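Local atomic coordinates of serpin (Taeniopygia guttata, PDB entry 5HGC), a protein that binds cortisol and may also inhibit serine proteases, as many serpins do. Residues 46-51 and 113-118; 155-160 and 168-173; 250-255 and 354-359. One frame throughout, in Å; residues are numbered along the deposited sequence. Where two conformers were deposited one is given.

Contacts 1 and 2 share one half of the serpin fold, their centres about 19 Å apart, and they touch: Leu-49 CD1 and Phe-46 CE1 of contact 1 lie 3.8 and 3.9 Å from Leu-169 CD2 of contact 2. Strand 168-173 is thus backed by helix 39-52 on one face and overlaid by 155-160, running roughly antiparallel to it, on the other. Contact 3 lies across the centre of the chain, its centre about 32 Å from that of contact 1 and 26 Å from that of contact 2. The diamino sugar binds at contact 1 and the steroid beside contact 3, so the two ligand sites belong to separate regions.

Contact 1: 46-51 and 113-118; sequences FAMLAL and RKFLDD. With BDG (2,6-diamino-2,6-dideoxy-alpha-D-glucopyranose), chain F.
Asp-118, whose CB faces Leu-51 across the contact, gives its OD2 to amine N2 of the bound diamino sugar in a hydrogen bond of 2.7 Å. With CG beside the backbone N and anti to the carbonyl carbon (chi1 -75°), the carboxylate leaves helix 113-118 on the sugar's side. If the amine is protonated, the pairing probably gains from opposite charge. With an alanine here the carboxylate is gone, and N2 is likely to lose this acceptor and be freer to turn. Leu-51 was deposited in two conformers, so the places of its methyls are less certain; in the one given, CD1 packs 3.7 Å from the carbonyl carbon C of Asp-118, while CD2 lies near O1 and C3 of the sugar. Away from the sugar, apolar side chains carry the contact. The CG of Phe-115 stands anti to its backbone N (chi1 177°), which carries the ring across to the other helix. There the CE methyl of Met-48 meets the ring at its edge, 3.7 Å from CZ, the two side chains set roughly perpendicular. Leu-51 CB touches the same ring at CE1, 4.0 Å away. The two helix segments run roughly antiparallel, at 147°, with axes 10.3 Å apart, a separation bridged by these side chains. By serpin convention this is helix B (39-52) packing on helix E (113-123), with helix D (74-89) beside them. Leu-51 also packs on His-78 of helix D, which with Glu-74 and Lys-75 completes the sugar site; Ile-306 of helix 304-307 touches Phe-115, and Tyr-123, farther along helix E, leans on Met-48 and Leu-51.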
loop_
_atom_site.group_PDB
_atom_site.type_symbol
_atom_site.label_atom_id
_atom_site.label_comp_id
_atom_site.label_asym_id
_atom_site.label_seq_id
_atom_site.Cartn_x
_atom_site.Cartn_y
_atom_site.Cartn_z
ATOM N N PHE A 46 -4.308 1.008 11.607
ATOM C CA PHE A 46 -5.095 0.190 12.538
ATOM C C PHE A 46 -4.414 -0.311 13.774
ATOM O O PHE A 46 -5.049 -0.376 14.826
ATOM C CB PHE A 46 -5.869 -0.918 11.816
ATOM C CG PHE A 46 -7.155 -0.411 11.284
ATOM C CD1 PHE A 46 -7.194 0.258 10.070
ATOM C CD2 PHE A 46 -8.288 -0.452 12.072
ATOM C CE1 PHE A 46 -8.376 0.852 9.642
ATOM C CE2 PHE A 46 -9.478 0.121 11.653
ATOM C CZ PHE A 46 -9.531 0.771 10.435
ATOM N N ALA A 47 -3.129 -0.628 13.675
ATOM C CA ALA A 47 -2.387 -1.081 14.836
ATOM C C ALA A 47 -2.344 0.087 15.809
ATOM O O ALA A 47 -2.537 -0.077 17.007
ATOM C CB ALA A 47 -0.984 -1.494 14.443
ATOM N N MET A 48 -2.159 1.282 15.262
ATOM C CA MET A 48 -2.193 2.490 16.035
ATOM C C MET A 48 -3.526 2.675 16.795
ATOM O O MET A 48 -3.491 2.979 17.995
ATOM C CB MET A 48 -1.877 3.628 15.110
ATOM C CG MET A 48 -1.662 4.945 15.780
ATOM S SD MET A 48 -2.730 6.059 14.897
ATOM C CE MET A 48 -4.201 5.837 15.880
ATOM N N LEU A 49 -4.681 2.450 16.153
ATOM C CA LEU A 49 -5.937 2.412 16.910
ATOM C C LEU A 49 -5.917 1.412 18.031
ATOM O O LEU A 49 -6.446 1.669 19.131
ATOM C CB LEU A 49 -7.149 2.107 16.054
ATOM C CG LEU A 49 -7.698 3.254 15.221
ATOM C CD1 LEU A 49 -9.002 2.750 14.636
ATOM C CD2 LEU A 49 -7.957 4.513 16.039
ATOM N N ALA A 50 -5.306 0.262 17.780
ATOM C CA ALA A 50 -5.221 -0.748 18.830
ATOM C C ALA A 50 -4.576 -0.196 20.121
ATOM O O ALA A 50 -4.911 -0.663 21.215
ATOM C CB ALA A 50 -4.491 -1.978 18.346
ATOM N N LEU A 51 -3.671 0.775 19.996
ATOM C CA LEU A 51 -3.061 1.387 21.184
ATOM C C LEU A 51 -4.133 1.841 22.125
ATOM O O LEU A 51 -4.028 1.622 23.332
ATOM C CB LEU A 51 -2.202 2.613 20.865
ATOM C CG LEU A 51 -0.777 2.310 20.482
ATOM C CD1 LEU A 51 -0.038 3.623 20.206
ATOM C CD2 LEU A 51 -0.151 1.531 21.625
ATOM N N ARG A 113 -4.010 12.410 27.071
ATOM C CA ARG A 113 -2.619 12.629 26.834
ATOM C C ARG A 113 -1.855 11.323 26.593
ATOM O O ARG A 113 -0.930 11.290 25.747
ATOM C CB ARG A 113 -1.999 13.360 28.023
ATOM C CG ARG A 113 -0.469 13.512 27.956
ATOM C CD ARG A 113 -0.038 14.385 26.770
ATOM N NE ARG A 113 -0.467 15.766 26.952
ATOM C CZ ARG A 113 -0.527 16.708 25.991
ATOM N NH1 ARG A 113 -0.178 16.430 24.737
ATOM N NH2 ARG A 113 -0.964 17.951 26.306
ATOM N N LYS A 114 -2.257 10.255 27.308
ATOM C CA LYS A 114 -1.548 8.986 27.258
ATOM C C LYS A 114 -1.646 8.474 25.814
ATOM O O LYS A 114 -0.642 8.095 25.226
ATOM C CB LYS A 114 -2.195 8.028 28.240
ATOM C CG LYS A 114 -2.027 6.539 27.972
ATOM C CD LYS A 114 -3.003 5.803 28.878
ATOM C CE LYS A 114 -2.740 4.294 28.935
ATOM N NZ LYS A 114 -1.393 3.981 29.535
ATOM N N PHE A 115 -2.846 8.536 25.224
ATOM C CA PHE A 115 -2.999 8.060 23.856
ATOM C C PHE A 115 -2.245 8.958 22.848
ATOM O O PHE A 115 -1.549 8.464 21.938
ATOM C CB PHE A 115 -4.461 7.950 23.449
ATOM C CG PHE A 115 -4.631 7.535 22.029
ATOM C CD1 PHE A 115 -4.414 6.245 21.661
ATOM C CD2 PHE A 115 -4.926 8.453 21.053
ATOM C CE1 PHE A 115 -4.518 5.854 20.344
ATOM C CE2 PHE A 115 -5.040 8.065 19.719
ATOM C CZ PHE A 115 -4.864 6.748 19.362
ATOM N N LEU A 116 -2.384 10.267 22.998
ATOM C CA LEU A 116 -1.667 11.153 22.095
ATOM C C LEU A 116 -0.142 10.946 22.142
ATOM O O LEU A 116 0.476 11.031 21.105
ATOM C CB LEU A 116 -1.989 12.597 22.362
ATOM C CG LEU A 116 -3.474 12.909 22.186
ATOM C CD1 LEU A 116 -3.752 14.318 22.699
ATOM C CD2 LEU A 116 -3.889 12.809 20.738
ATOM N N ASP A 117 0.439 10.653 23.326
ATOM C CA ASP A 117 1.897 10.531 23.480
ATOM C C ASP A 117 2.312 9.159 22.909
ATOM O O ASP A 117 3.191 9.084 22.109
ATOM C CB ASP A 117 2.311 10.670 24.950
ATOM C CG ASP A 117 2.431 12.151 25.437
ATOM O OD1 ASP A 117 2.355 13.126 24.627
ATOM O OD2 ASP A 117 2.651 12.354 26.678
ATOM N N ASP A 118 1.639 8.090 23.309
ATOM C CA ASP A 118 1.929 6.755 22.854
ATOM C C ASP A 118 1.841 6.661 21.346
ATOM O O ASP A 118 2.749 6.121 20.685
ATOM C CB ASP A 118 0.925 5.832 23.501
ATOM C CG ASP A 118 1.231 5.591 25.008
ATOM O OD1 ASP A 118 2.273 6.128 25.503
ATOM O OD2 ASP A 118 0.464 4.848 25.681
HETATM C C5 BDG F . 2.184 -1.632 24.725
HETATM O O5 BDG F . 0.762 -1.327 24.569
HETATM C C1 BDG F . 0.147 -0.329 25.463
HETATM O O1 BDG F . -1.215 -0.016 25.052
HETATM C C2 BDG F . 1.066 0.919 25.752
HETATM N N2 BDG F . 0.320 2.170 25.842
HETATM C C3 BDG F . 2.344 0.997 24.844
HETATM O O3 BDG F . 3.205 2.146 25.130
HETATM C C4 BDG F . 3.092 -0.380 24.882
HETATM O O4 BDG F . 4.167 -0.505 23.946
HETATM C C6 BDG F . 2.481 -2.592 25.901
HETATM N N6 BDG F . 1.496 -3.656 26.038
#

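Contact 2: 155-160 and 168-173; sequences TNLVKD and LLASFV
Leu-157 points its CB at the strand segment 168-173, and Ala-170 receives the end of the side chain. From CB, still 6.1 Å from Ala-170 CB, the chain goes on to CG, anti to the backbone N (chi1 -172°), and there divides. Branch CD2 lands on the methyl of Ala-170, CD2 to CB 3.5 Å, a close fit that the small alanine allows. Branch CD1 turns along the strand to the side of Phe-172, whose CB stays 4.8 Å from it. Val-318 and Lys-320 of strand 316-325 and Ile-146 of helix 135-149 also touch Leu-157, so the leucine is wedged between that helix and two neighbouring strands. Next to it, Val-158 brings CG1 to CD2 of Leu-168 at 3.8 Å, the two running alongside one another, pointed opposite ways. The backbone N of Val-158 is held separately, by Asn-143 OD1. Here the linker that follows helix 135-149 lies over the central sheet, where strands 167-176 and 316-325 pair directly; in inhibitory serpins the reactive loop inserts between these strands. No hydrogen bond joins the two segments; between them the contact is made by methyl groups, so it rests on close apolar fit.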
loop_
_atom_site.group_PDB
_atom_site.type_symbol
_atom_site.label_atom_id
_atom_site.label_comp_id
_atom_site.label_asym_id
_atom_site.label_seq_id
_atom_site.Cartn_x
_atom_site.Cartn_y
_atom_site.Cartn_z
ATOM N N THR A 155 -4.307 15.607 -2.964
ATOM C CA THR A 155 -5.280 16.628 -2.550
ATOM C C THR A 155 -6.628 15.889 -2.393
ATOM O O THR A 155 -6.755 14.702 -2.749
ATOM C CB THR A 155 -5.391 17.725 -3.635
ATOM O OG1 THR A 155 -5.736 17.088 -4.858
ATOM C CG2 THR A 155 -4.056 18.475 -3.892
ATOM N N ASN A 156 -7.637 16.571 -1.879
ATOM C CA ASN A 156 -9.020 16.010 -1.888
ATOM C C ASN A 156 -9.194 14.630 -1.305
ATOM O O ASN A 156 -9.917 13.814 -1.902
ATOM C CB ASN A 156 -9.668 15.978 -3.289
ATOM C CG ASN A 156 -9.749 17.344 -3.945
ATOM O OD1 ASN A 156 -9.866 18.388 -3.276
ATOM N ND2 ASN A 156 -9.697 17.346 -5.278
ATOM N N LEU A 157 -8.578 14.388 -0.146
ATOM C CA LEU A 157 -8.863 13.202 0.643
ATOM C C LEU A 157 -10.356 12.948 0.913
ATOM O O LEU A 157 -10.828 11.831 0.689
ATOM C CB LEU A 157 -8.088 13.205 1.966
ATOM C CG LEU A 157 -8.179 11.891 2.797
ATOM C CD1 LEU A 157 -7.439 10.713 2.164
ATOM C CD2 LEU A 157 -7.741 12.058 4.250
ATOM N N VAL A 158 -11.091 13.939 1.429
ATOM C CA VAL A 158 -12.518 13.743 1.790
ATOM C C VAL A 158 -13.431 14.738 1.046
ATOM O O VAL A 158 -12.961 15.820 0.680
ATOM C CB VAL A 158 -12.742 13.849 3.317
ATOM C CG1 VAL A 158 -12.177 12.634 4.023
ATOM C CG2 VAL A 158 -12.117 15.117 3.881
ATOM N N LYS A 159 -14.701 14.363 0.829
ATOM C CA LYS A 159 -15.743 15.168 0.131
ATOM C C LYS A 159 -17.051 14.781 0.803
ATOM O O LYS A 159 -17.257 13.588 1.087
ATOM C CB LYS A 159 -15.853 14.843 -1.387
ATOM N N ASP A 160 -17.923 15.763 1.064
ATOM C CA ASP A 160 -19.240 15.528 1.739
ATOM C C ASP A 160 -19.136 14.662 3.022
ATOM O O ASP A 160 -19.480 13.453 2.990
ATOM C CB ASP A 160 -20.270 14.875 0.773
ATOM C CG ASP A 160 -20.587 15.736 -0.452
ATOM O OD1 ASP A 160 -20.757 16.979 -0.323
ATOM O OD2 ASP A 160 -20.681 15.149 -1.556
ATOM N N LEU A 168 -12.641 10.532 12.078
ATOM C CA LEU A 168 -12.078 10.173 10.808
ATOM C C LEU A 168 -10.628 9.661 11.002
ATOM O O LEU A 168 -9.770 10.385 11.497
ATOM C CB LEU A 168 -12.087 11.418 9.902
ATOM C CG LEU A 168 -11.375 11.237 8.553
ATOM C CD1 LEU A 168 -12.052 10.158 7.702
ATOM C CD2 LEU A 168 -11.261 12.516 7.754
ATOM N N LEU A 169 -10.350 8.415 10.635
ATOM C CA LEU A 169 -8.943 7.922 10.568
ATOM C C LEU A 169 -8.480 8.076 9.151
ATOM O O LEU A 169 -9.062 7.476 8.255
ATOM C CB LEU A 169 -8.847 6.464 11.004
ATOM C CG LEU A 169 -7.495 5.749 10.943
ATOM C CD1 LEU A 169 -6.415 6.354 11.834
ATOM C CD2 LEU A 169 -7.756 4.305 11.347
ATOM N N ALA A 170 -7.479 8.916 8.934
ATOM C CA ALA A 170 -6.875 9.073 7.602
ATOM C C ALA A 170 -5.473 8.356 7.480
ATOM O O ALA A 170 -4.577 8.622 8.309
ATOM C CB ALA A 170 -6.735 10.543 7.264
ATOM N N SER A 171 -5.283 7.446 6.493
ATOM C CA SER A 171 -3.899 7.113 6.082
ATOM C C SER A 171 -3.669 7.429 4.631
ATOM O O SER A 171 -4.511 7.150 3.757
ATOM C CB SER A 171 -3.438 5.702 6.432
ATOM O OG SER A 171 -4.157 4.805 5.619
ATOM N N PHE A 172 -2.514 8.030 4.377
ATOM C CA PHE A 172 -2.202 8.409 3.046
ATOM C C PHE A 172 -0.712 8.296 2.821
ATOM O O PHE A 172 0.073 8.367 3.753
ATOM C CB PHE A 172 -2.732 9.806 2.757
ATOM C CG PHE A 172 -2.340 10.823 3.785
ATOM C CD1 PHE A 172 -2.998 10.881 5.042
ATOM C CD2 PHE A 172 -1.320 11.754 3.515
ATOM C CE1 PHE A 172 -2.618 11.842 5.992
ATOM C CE2 PHE A 172 -0.962 12.726 4.471
ATOM C CZ PHE A 172 -1.602 12.765 5.700
ATOM N N VAL A 173 -0.331 8.140 1.564
ATOM C CA VAL A 173 1.081 7.864 1.197
ATOM C C VAL A 173 1.224 8.077 -0.288
ATOM O O VAL A 173 0.386 7.610 -1.058
ATOM C CB VAL A 173 1.546 6.445 1.624
ATOM C CG1 VAL A 173 0.585 5.389 1.102
ATOM C CG2 VAL A 173 2.980 6.221 1.214
#

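Contact 3: 250-255 and 354-359; sequences QTLDKE and PFLMLI. With HCY ((11alpha,14beta)-11,17,21-trihydroxypregn-4-ene-3,20-dione), chain B.
Leu-252 extends its CG anti to the backbone N (chi1 179°), and Leu-356 holds its own CG beside the backbone N and anti to the carbonyl carbon (chi1 -51°). These torsions send the two branches end to end, their methyls meeting at 3.8 Å, CD2 of Leu-252 against CD1 of Leu-356. The same CD2 stands 4.5 Å from Leu-358 CD1, two residues further on the same face of the strand. In serpin terms the turn leading into helix H (254-263) packs here on the sheet B strand 355-361, which is held between strands 233-240 and 366-373; Phe-20 of helix A (12-29) also packs on Leu-252. Asp-253 is the N-cap of helix H: its side chain caps a backbone N beyond Glu-255, and OD1 bonds the Thr-256 hydroxyl. Lys-254, the first residue of that helix, runs its bent chain beside ring ketone O1 of the steroid; the 2.9 Å modelled from its CD to O1 is too short and doubtful. Its NZ bonds OE2 of Glu-255 at 2.9 Å, on the syn side of the carboxylate and 22° out of its plane, and makes a second salt bridge with Asp-17. Asn-365, Arg-226 and Ser-261 hydrogen-bond the steroid elsewhere. The turn is therefore seated on the strand by leucine methyls, while the lysine's ammonium is paired with two carboxylates, which probably offset its charge, and its aliphatic part borders the hormone.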
loop_
_atom_site.group_PDB
_atom_site.type_symbol
_atom_site.label_atom_id
_atom_site.label_comp_id
_atom_site.label_asym_id
_atom_site.label_seq_id
_atom_site.Cartn_x
_atom_site.Cartn_y
_atom_site.Cartn_z
ATOM N N GLN A 250 -7.656 -14.498 -7.051
ATOM C CA GLN A 250 -8.220 -15.400 -6.035
ATOM C C GLN A 250 -7.181 -16.270 -5.328
ATOM O O GLN A 250 -7.453 -16.857 -4.299
ATOM C CB GLN A 250 -9.315 -16.302 -6.627
ATOM C CG GLN A 250 -10.665 -15.641 -6.928
ATOM C CD GLN A 250 -11.443 -16.333 -8.092
ATOM O OE1 GLN A 250 -11.128 -17.466 -8.544
ATOM N NE2 GLN A 250 -12.441 -15.630 -8.602
ATOM N N THR A 251 -5.991 -16.364 -5.880
ATOM C CA THR A 251 -4.951 -17.251 -5.358
ATOM C C THR A 251 -3.896 -16.445 -4.636
ATOM O O THR A 251 -3.242 -16.961 -3.738
ATOM C CB THR A 251 -4.216 -17.877 -6.562
ATOM O OG1 THR A 251 -5.188 -18.303 -7.504
ATOM C CG2 THR A 251 -3.193 -19.019 -6.191
ATOM N N LEU A 252 -3.677 -15.205 -5.082
ATOM C CA LEU A 252 -2.439 -14.510 -4.763
ATOM C C LEU A 252 -2.288 -14.412 -3.229
ATOM O O LEU A 252 -3.181 -13.946 -2.516
ATOM C CB LEU A 252 -2.385 -13.148 -5.470
ATOM C CG LEU A 252 -1.125 -12.323 -5.168
ATOM C CD1 LEU A 252 0.148 -12.907 -5.778
ATOM C CD2 LEU A 252 -1.339 -10.875 -5.607
ATOM N N ASP A 253 -1.187 -14.918 -2.724
ATOM C CA ASP A 253 -0.967 -14.901 -1.295
ATOM C C ASP A 253 0.552 -14.850 -1.131
ATOM O O ASP A 253 1.277 -14.855 -2.139
ATOM C CB ASP A 253 -1.603 -16.133 -0.629
ATOM C CG ASP A 253 -0.913 -17.476 -1.032
ATOM O OD1 ASP A 253 -0.146 -17.494 -2.026
ATOM O OD2 ASP A 253 -1.137 -18.525 -0.362
ATOM N N LYS A 254 1.048 -14.840 0.096
ATOM C CA LYS A 254 2.460 -14.641 0.310
ATOM C C LYS A 254 3.334 -15.824 -0.083
ATOM O O LYS A 254 4.549 -15.682 -0.256
ATOM C CB LYS A 254 2.726 -14.253 1.752
ATOM C CG LYS A 254 2.403 -15.314 2.768
ATOM C CD LYS A 254 3.385 -15.174 3.927
ATOM C CE LYS A 254 2.729 -15.546 5.248
ATOM N NZ LYS A 254 1.847 -16.758 5.216
ATOM N N GLU A 255 2.714 -16.991 -0.207
ATOM C CA GLU A 255 3.399 -18.192 -0.624
ATOM C C GLU A 255 3.686 -18.077 -2.131
ATOM O O GLU A 255 4.819 -18.363 -2.552
ATOM C CB GLU A 255 2.566 -19.430 -0.282
ATOM C CG GLU A 255 2.532 -19.853 1.195
ATOM C CD GLU A 255 1.703 -18.963 2.157
ATOM O OE1 GLU A 255 0.633 -18.345 1.836
ATOM O OE2 GLU A 255 2.158 -18.901 3.307
ATOM N N PRO A 354 -3.798 -5.723 -18.841
ATOM C CA PRO A 354 -3.783 -5.513 -17.390
ATOM C C PRO A 354 -2.784 -6.384 -16.621
ATOM O O PRO A 354 -2.581 -7.563 -16.962
ATOM C CB PRO A 354 -5.224 -5.870 -16.974
ATOM C CG PRO A 354 -6.022 -5.584 -18.194
ATOM C CD PRO A 354 -5.138 -6.132 -19.285
ATOM N N PHE A 355 -2.195 -5.779 -15.579
ATOM C CA PHE A 355 -1.109 -6.375 -14.783
ATOM C C PHE A 355 -1.146 -5.921 -13.326
ATOM O O PHE A 355 -1.745 -4.901 -13.019
ATOM C CB PHE A 355 0.219 -5.966 -15.398
ATOM C CG PHE A 355 0.475 -4.476 -15.376
ATOM C CD1 PHE A 355 -0.027 -3.644 -16.396
ATOM C CD2 PHE A 355 1.279 -3.903 -14.342
ATOM C CE1 PHE A 355 0.200 -2.281 -16.375
ATOM C CE2 PHE A 355 1.564 -2.542 -14.363
ATOM C CZ PHE A 355 1.018 -1.731 -15.372
ATOM N N LEU A 356 -0.488 -6.659 -12.449
ATOM C CA LEU A 356 -0.264 -6.236 -11.099
ATOM C C LEU A 356 1.083 -5.564 -10.967
ATOM O O LEU A 356 2.063 -5.945 -11.662
ATOM C CB LEU A 356 -0.304 -7.418 -10.153
ATOM C CG LEU A 356 -1.516 -8.339 -10.248
ATOM C CD1 LEU A 356 -1.486 -9.308 -9.078
ATOM C CD2 LEU A 356 -2.804 -7.543 -10.240
ATOM N N MET A 357 1.131 -4.545 -10.090
ATOM C CA MET A 357 2.401 -3.992 -9.632
ATOM C C MET A 357 2.493 -4.084 -8.076
ATOM O O MET A 357 1.630 -3.523 -7.337
ATOM C CB MET A 357 2.588 -2.592 -10.141
ATOM C CG MET A 357 3.906 -2.037 -9.669
ATOM S SD MET A 357 4.173 -0.508 -10.569
ATOM C CE MET A 357 5.900 -0.084 -10.288
ATOM N N LEU A 358 3.488 -4.830 -7.578
ATOM C CA LEU A 358 3.602 -5.041 -6.134
ATOM C C LEU A 358 4.942 -4.468 -5.683
ATOM O O LEU A 358 6.006 -4.856 -6.201
ATOM C CB LEU A 358 3.474 -6.511 -5.744
ATOM C CG LEU A 358 2.429 -7.324 -6.519
ATOM C CD1 LEU A 358 2.567 -8.789 -6.163
ATOM C CD2 LEU A 358 1.015 -6.831 -6.246
ATOM N N ILE A 359 4.899 -3.510 -4.754
ATOM C CA ILE A 359 6.123 -2.824 -4.367
ATOM C C ILE A 359 6.425 -3.213 -2.966
ATOM O O ILE A 359 5.558 -3.105 -2.115
ATOM C CB ILE A 359 5.993 -1.326 -4.525
ATOM C CG1 ILE A 359 5.626 -1.014 -5.997
ATOM C CG2 ILE A 359 7.266 -0.654 -4.072
ATOM C CD1 ILE A 359 5.187 0.417 -6.316
HETATM C C1 HCY B . 8.385 -14.353 2.231
HETATM C C2 HCY B . 7.444 -15.113 3.162
HETATM C C3 HCY B . 6.692 -14.184 4.088
HETATM C C4 HCY B . 6.650 -12.725 3.827
HETATM C C5 HCY B . 6.976 -12.260 2.615
HETATM C C6 HCY B . 6.497 -10.885 2.203
HETATM C C7 HCY B . 7.664 -10.078 1.591
HETATM C C8 HCY B . 8.565 -10.835 0.608
HETATM C C9 HCY B . 9.007 -12.180 1.224
HETATM C C10 HCY B . 7.811 -13.071 1.631
HETATM C C12 HCY B . 11.311 -11.999 -0.056
HETATM C C11 HCY B . 10.165 -12.903 0.450
HETATM C C13 HCY B . 10.772 -10.687 -0.701
HETATM C C14 HCY B . 9.804 -10.030 0.285
HETATM C C15 HCY B . 9.712 -8.591 -0.161
HETATM C C16 HCY B . 11.087 -8.248 -0.718
HETATM C C17 HCY B . 11.854 -9.587 -0.861
HETATM C C18 HCY B . 10.109 -10.910 -2.092
HETATM C C19 HCY B . 6.850 -13.442 0.482
HETATM C C20 HCY B . 12.691 -9.659 -2.124
HETATM C C21 HCY B . 14.008 -10.407 -2.133
HETATM O O1 HCY B . 6.066 -14.659 5.014
HETATM O O2 HCY B . 9.506 -13.485 -0.679
HETATM O O3 HCY B . 12.844 -9.682 0.189
HETATM O O4 HCY B . 12.317 -9.119 -3.154
HETATM O O5 HCY B . 14.021 -11.039 -3.411
#